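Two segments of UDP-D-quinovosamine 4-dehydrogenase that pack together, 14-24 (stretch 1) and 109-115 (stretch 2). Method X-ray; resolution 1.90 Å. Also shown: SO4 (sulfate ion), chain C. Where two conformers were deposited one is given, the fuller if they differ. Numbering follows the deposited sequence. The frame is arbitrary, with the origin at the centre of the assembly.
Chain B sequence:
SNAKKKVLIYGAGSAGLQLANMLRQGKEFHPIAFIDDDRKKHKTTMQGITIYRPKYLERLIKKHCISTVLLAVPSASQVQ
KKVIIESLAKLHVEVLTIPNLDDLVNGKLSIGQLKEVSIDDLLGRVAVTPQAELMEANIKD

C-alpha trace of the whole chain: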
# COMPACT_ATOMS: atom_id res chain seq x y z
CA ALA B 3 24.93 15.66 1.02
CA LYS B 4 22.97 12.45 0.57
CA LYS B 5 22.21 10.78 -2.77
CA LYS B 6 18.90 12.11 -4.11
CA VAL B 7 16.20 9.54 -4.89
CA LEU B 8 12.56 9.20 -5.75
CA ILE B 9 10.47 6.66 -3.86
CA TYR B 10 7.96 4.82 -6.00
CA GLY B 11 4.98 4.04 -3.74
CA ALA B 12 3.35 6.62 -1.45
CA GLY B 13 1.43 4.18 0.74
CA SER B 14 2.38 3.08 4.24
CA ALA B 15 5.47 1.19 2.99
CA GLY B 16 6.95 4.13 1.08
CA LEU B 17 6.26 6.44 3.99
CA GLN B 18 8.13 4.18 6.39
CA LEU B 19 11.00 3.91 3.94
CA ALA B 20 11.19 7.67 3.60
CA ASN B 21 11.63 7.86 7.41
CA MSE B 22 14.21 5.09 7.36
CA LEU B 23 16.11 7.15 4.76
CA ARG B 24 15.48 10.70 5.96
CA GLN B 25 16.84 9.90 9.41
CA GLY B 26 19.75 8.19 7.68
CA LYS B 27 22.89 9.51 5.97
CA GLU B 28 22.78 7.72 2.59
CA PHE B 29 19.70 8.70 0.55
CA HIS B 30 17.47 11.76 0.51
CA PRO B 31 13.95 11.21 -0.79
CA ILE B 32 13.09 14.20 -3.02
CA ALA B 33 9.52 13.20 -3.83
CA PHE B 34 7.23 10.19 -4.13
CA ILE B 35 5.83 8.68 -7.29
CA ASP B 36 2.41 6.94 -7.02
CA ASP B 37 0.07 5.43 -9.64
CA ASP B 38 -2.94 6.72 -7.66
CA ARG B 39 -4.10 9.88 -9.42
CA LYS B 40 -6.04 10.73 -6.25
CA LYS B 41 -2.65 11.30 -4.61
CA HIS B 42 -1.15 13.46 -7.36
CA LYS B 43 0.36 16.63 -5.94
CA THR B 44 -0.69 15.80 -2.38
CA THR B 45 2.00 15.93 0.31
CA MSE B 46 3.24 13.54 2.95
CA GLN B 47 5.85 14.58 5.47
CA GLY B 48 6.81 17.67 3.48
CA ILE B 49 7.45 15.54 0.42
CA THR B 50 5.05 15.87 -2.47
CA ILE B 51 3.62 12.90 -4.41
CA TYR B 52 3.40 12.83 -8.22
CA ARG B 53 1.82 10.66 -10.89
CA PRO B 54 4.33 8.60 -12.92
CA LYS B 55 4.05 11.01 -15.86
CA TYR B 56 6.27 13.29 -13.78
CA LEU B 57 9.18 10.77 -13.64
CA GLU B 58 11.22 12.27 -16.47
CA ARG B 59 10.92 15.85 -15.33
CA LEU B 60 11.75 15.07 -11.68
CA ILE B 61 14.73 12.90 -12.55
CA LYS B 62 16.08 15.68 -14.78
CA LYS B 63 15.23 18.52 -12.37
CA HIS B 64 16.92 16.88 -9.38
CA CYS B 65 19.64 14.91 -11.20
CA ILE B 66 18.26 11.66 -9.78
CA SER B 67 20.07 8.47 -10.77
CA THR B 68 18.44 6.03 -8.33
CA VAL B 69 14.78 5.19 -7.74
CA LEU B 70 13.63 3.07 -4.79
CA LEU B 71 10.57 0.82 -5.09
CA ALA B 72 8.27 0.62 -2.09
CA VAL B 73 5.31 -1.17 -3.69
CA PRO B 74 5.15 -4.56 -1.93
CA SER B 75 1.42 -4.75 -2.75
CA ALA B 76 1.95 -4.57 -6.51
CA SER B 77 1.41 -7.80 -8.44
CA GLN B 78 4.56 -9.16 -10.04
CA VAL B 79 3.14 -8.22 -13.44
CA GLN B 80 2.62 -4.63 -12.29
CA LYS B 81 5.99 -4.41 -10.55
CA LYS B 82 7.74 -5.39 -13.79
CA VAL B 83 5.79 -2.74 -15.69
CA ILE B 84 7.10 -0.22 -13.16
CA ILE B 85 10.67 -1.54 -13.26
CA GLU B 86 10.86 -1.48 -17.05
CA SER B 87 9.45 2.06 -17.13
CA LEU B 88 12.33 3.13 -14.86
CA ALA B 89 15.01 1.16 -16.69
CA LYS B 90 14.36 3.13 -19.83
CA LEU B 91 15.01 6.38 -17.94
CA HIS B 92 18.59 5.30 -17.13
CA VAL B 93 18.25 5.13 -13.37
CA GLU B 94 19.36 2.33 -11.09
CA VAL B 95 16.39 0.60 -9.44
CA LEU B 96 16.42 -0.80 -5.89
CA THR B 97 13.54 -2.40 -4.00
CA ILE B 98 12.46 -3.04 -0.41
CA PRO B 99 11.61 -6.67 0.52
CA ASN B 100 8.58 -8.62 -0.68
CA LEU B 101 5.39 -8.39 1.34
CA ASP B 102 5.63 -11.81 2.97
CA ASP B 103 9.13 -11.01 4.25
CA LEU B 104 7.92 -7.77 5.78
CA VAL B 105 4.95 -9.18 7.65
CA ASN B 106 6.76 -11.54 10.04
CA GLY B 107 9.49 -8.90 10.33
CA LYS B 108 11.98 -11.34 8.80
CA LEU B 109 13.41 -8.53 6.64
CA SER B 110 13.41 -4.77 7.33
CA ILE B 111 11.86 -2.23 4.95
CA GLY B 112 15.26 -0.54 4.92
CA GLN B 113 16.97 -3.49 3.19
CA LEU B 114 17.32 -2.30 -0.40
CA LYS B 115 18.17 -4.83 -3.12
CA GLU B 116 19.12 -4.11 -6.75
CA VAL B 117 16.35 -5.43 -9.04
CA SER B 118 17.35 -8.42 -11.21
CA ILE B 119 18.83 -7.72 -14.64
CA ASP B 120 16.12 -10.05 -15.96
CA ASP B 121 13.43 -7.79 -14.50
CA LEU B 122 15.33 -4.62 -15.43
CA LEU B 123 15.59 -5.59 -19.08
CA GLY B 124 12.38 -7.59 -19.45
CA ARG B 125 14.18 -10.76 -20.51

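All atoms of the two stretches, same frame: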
# COMPACT_ATOMS: atom_id res chain seq x y z
N SER B 14 1.70 3.26 2.97
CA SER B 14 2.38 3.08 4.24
C SER B 14 3.82 2.55 4.13
O SER B 14 4.65 2.87 4.97
CB SER B 14 1.58 2.17 5.18
OG SER B 14 1.58 0.83 4.71
N ALA B 15 4.11 1.72 3.13
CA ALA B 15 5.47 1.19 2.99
C ALA B 15 6.43 2.28 2.59
O ALA B 15 7.50 2.41 3.18
CB ALA B 15 5.53 0.02 1.97
N GLY B 16 6.07 3.07 1.58
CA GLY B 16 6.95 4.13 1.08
C GLY B 16 7.18 5.21 2.13
O GLY B 16 8.26 5.79 2.25
N LEU B 17 6.16 5.46 2.93
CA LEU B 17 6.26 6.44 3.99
C LEU B 17 7.25 5.98 5.04
O LEU B 17 8.06 6.77 5.52
CB LEU B 17 4.89 6.69 4.63
CG LEU B 17 4.94 7.70 5.78
CD1 LEU B 17 5.54 9.00 5.29
CD2 LEU B 17 3.55 7.93 6.37
N GLN B 18 7.18 4.71 5.42
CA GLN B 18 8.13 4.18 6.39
C GLN B 18 9.54 4.20 5.83
O GLN B 18 10.49 4.57 6.52
CB GLN B 18 7.77 2.76 6.81
CG GLN B 18 6.47 2.65 7.55
CD GLN B 18 6.20 1.22 7.92
OE1 GLN B 18 6.84 0.67 8.81
NE2 GLN B 18 5.28 0.57 7.20
N LEU B 19 9.68 3.82 4.56
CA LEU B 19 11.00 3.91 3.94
C LEU B 19 11.53 5.32 4.00
O LEU B 19 12.70 5.55 4.35
CB LEU B 19 10.97 3.42 2.50
CG LEU B 19 12.29 3.47 1.72
CD1 LEU B 19 13.31 2.52 2.32
CD2 LEU B 19 12.02 3.10 0.25
N ALA B 20 10.70 6.29 3.64
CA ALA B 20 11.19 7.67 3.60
C ALA B 20 11.72 8.09 4.98
O ALA B 20 12.67 8.85 5.06
CB ALA B 20 10.12 8.62 3.10
N ASN B 21 11.11 7.58 6.05
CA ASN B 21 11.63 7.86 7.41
C ASN B 21 12.93 7.13 7.70
O ASN B 21 13.84 7.69 8.30
CB ASN B 21 10.60 7.47 8.47
CG ASN B 21 9.43 8.42 8.52
OD1 ASN B 21 8.40 8.10 9.10
ND2 ASN B 21 9.59 9.58 7.91
N MSE B 22 12.98 5.86 7.31
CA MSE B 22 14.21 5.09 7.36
C MSE B 22 15.31 5.96 6.76
O MSE B 22 16.30 6.30 7.43
CB MSE B 22 14.06 3.82 6.52
CG MSE B 22 14.81 2.60 7.02
SE MSE B 22 13.69 1.66 8.28
CE MSE B 22 12.12 1.44 7.15
N LEU B 23 15.11 6.36 5.51
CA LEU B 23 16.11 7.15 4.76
C LEU B 23 16.40 8.53 5.35
O LEU B 23 17.56 8.92 5.52
CB LEU B 23 15.65 7.35 3.31
CG LEU B 23 15.25 6.09 2.54
CD1 LEU B 23 14.98 6.43 1.10
CD2 LEU B 23 16.32 5.01 2.63
N ARG B 24 15.34 9.29 5.60
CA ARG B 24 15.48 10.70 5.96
C ARG B 24 16.25 10.86 7.26
O ARG B 24 16.97 11.85 7.44
CB ARG B 24 14.13 11.39 6.07
CG ARG B 24 13.97 12.55 5.11
CD ARG B 24 12.97 13.53 5.67
NE ARG B 24 11.77 12.85 6.10
CZ ARG B 24 10.85 12.39 5.27
NH1 ARG B 24 9.77 11.77 5.73
NH2 ARG B 24 11.01 12.56 3.97
N LEU B 109 12.53 -9.51 7.28
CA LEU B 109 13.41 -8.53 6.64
C LEU B 109 12.89 -7.13 6.97
O LEU B 109 11.70 -6.93 7.14
CB LEU B 109 13.45 -8.73 5.13
CG LEU B 109 13.96 -10.07 4.59
CD1 LEU B 109 13.99 -10.04 3.07
CD2 LEU B 109 15.39 -10.38 5.13
N SER B 110 13.79 -6.16 7.06
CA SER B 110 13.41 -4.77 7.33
C SER B 110 13.09 -4.03 6.04
O SER B 110 13.67 -4.32 4.99
CB SER B 110 14.58 -4.06 8.03
OG SER B 110 14.43 -2.66 7.97
N ILE B 111 12.18 -3.07 6.10
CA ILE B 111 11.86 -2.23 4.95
C ILE B 111 13.11 -1.50 4.44
O ILE B 111 13.21 -1.17 3.26
CB ILE B 111 10.74 -1.23 5.31
CG1 ILE B 111 9.42 -1.97 5.52
CG2 ILE B 111 10.49 -0.24 4.18
CD1 ILE B 111 8.26 -1.06 5.84
N GLY B 112 14.07 -1.27 5.33
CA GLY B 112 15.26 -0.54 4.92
C GLY B 112 16.25 -1.36 4.11
O GLY B 112 17.23 -0.82 3.63
N GLN B 113 16.04 -2.67 3.99
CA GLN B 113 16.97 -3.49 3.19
C GLN B 113 16.66 -3.29 1.71
O GLN B 113 15.60 -3.70 1.23
CB GLN B 113 16.88 -4.97 3.57
CG GLN B 113 17.33 -5.28 5.01
CD GLN B 113 17.25 -6.77 5.35
OE1 GLN B 113 16.50 -7.19 6.23
NE2 GLN B 113 18.06 -7.58 4.66
N LEU B 114 17.57 -2.67 0.99
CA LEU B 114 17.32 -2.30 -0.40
C LEU B 114 18.14 -3.19 -1.31
O LEU B 114 19.37 -3.21 -1.21
CB LEU B 114 17.73 -0.84 -0.63
CG LEU B 114 16.85 0.21 0.08
CD1 LEU B 114 17.48 1.59 -0.05
CD2 LEU B 114 15.42 0.19 -0.49
N LYS B 115 17.48 -3.92 -2.21
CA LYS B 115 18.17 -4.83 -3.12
C LYS B 115 18.07 -4.33 -4.56
O LYS B 115 17.02 -3.84 -4.98
CB LYS B 115 17.48 -6.19 -3.03
CG LYS B 115 18.09 -7.27 -3.90
CD LYS B 115 17.45 -8.60 -3.48
CE LYS B 115 16.90 -9.34 -4.66
NZ LYS B 115 18.01 -10.04 -5.34
S SO4 C . -1.13 1.03 2.29
O1 SO4 C . -0.98 2.46 2.60
O2 SO4 C . -2.57 0.77 2.08
O3 SO4 C . -0.45 0.71 1.05
O4 SO4 C . -0.66 0.19 3.38

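How do the two backbones meet? Residues 14-24 form a helix, held by a regular ladder of i to i+4 hydrogen bonds, while 109-115 pass beside it as a largely irregular segment. A type I beta turn from Ser110 to Gln113, closed by Gln113 N to Ser110 O at 3.1 Å, lies against the helix. The nearest CA atoms across the contact belong to Met22 and Gly112, 6.2 Å apart.

What holds the turn in shape? Besides the turn bond, two side-chain hydrogen bonds link its residues. Ser110 N donates to Gln113 OE1 at 3.0 Å, and Gly112 N donates to Ser110 OG, also at 3.0 Å. No hydrogen bond crosses to the helix, so the contact rests on apolar packing.

Which side chains make that packing? Ile111 is the centrepiece, covered more than any other residue here. Its CG2 sits 4.1 Å from Leu19 CB, and its CB is 3.5 Å from Met22 CE, the methyl of a selenomethionine. Gln18 also lies against it, with NE2 3.7 Å from Ile111 CD1; that amide donates to Ser14 O at 3.3 Å, so this nitrogen has a partner within the helix while it lies beside the Ile111 methyl. Farther along, Leu114 CD2 meets Leu19 CD1 at 4.2 Å. Leu19 thus touches Leu114 as well as Ile111. Leu114 CD1 lies 4.5 Å from Leu23 CD2.

Why does a glycine fit beside Met22? Met22 CG is 3.8 Å from Gly112 CA, and a CB built on that glycine would fall 3.0 Å from Met22 CG, a clash. The bare backbone lets the selenomethionine side chain lie close.

Does the sulfate join the contact? It binds at the start of the helix stretch instead, accepting hydrogen bonds from Ser14 N to O1 at 2.8 Å and from Ser14 OG to O4 at 2.7 Å.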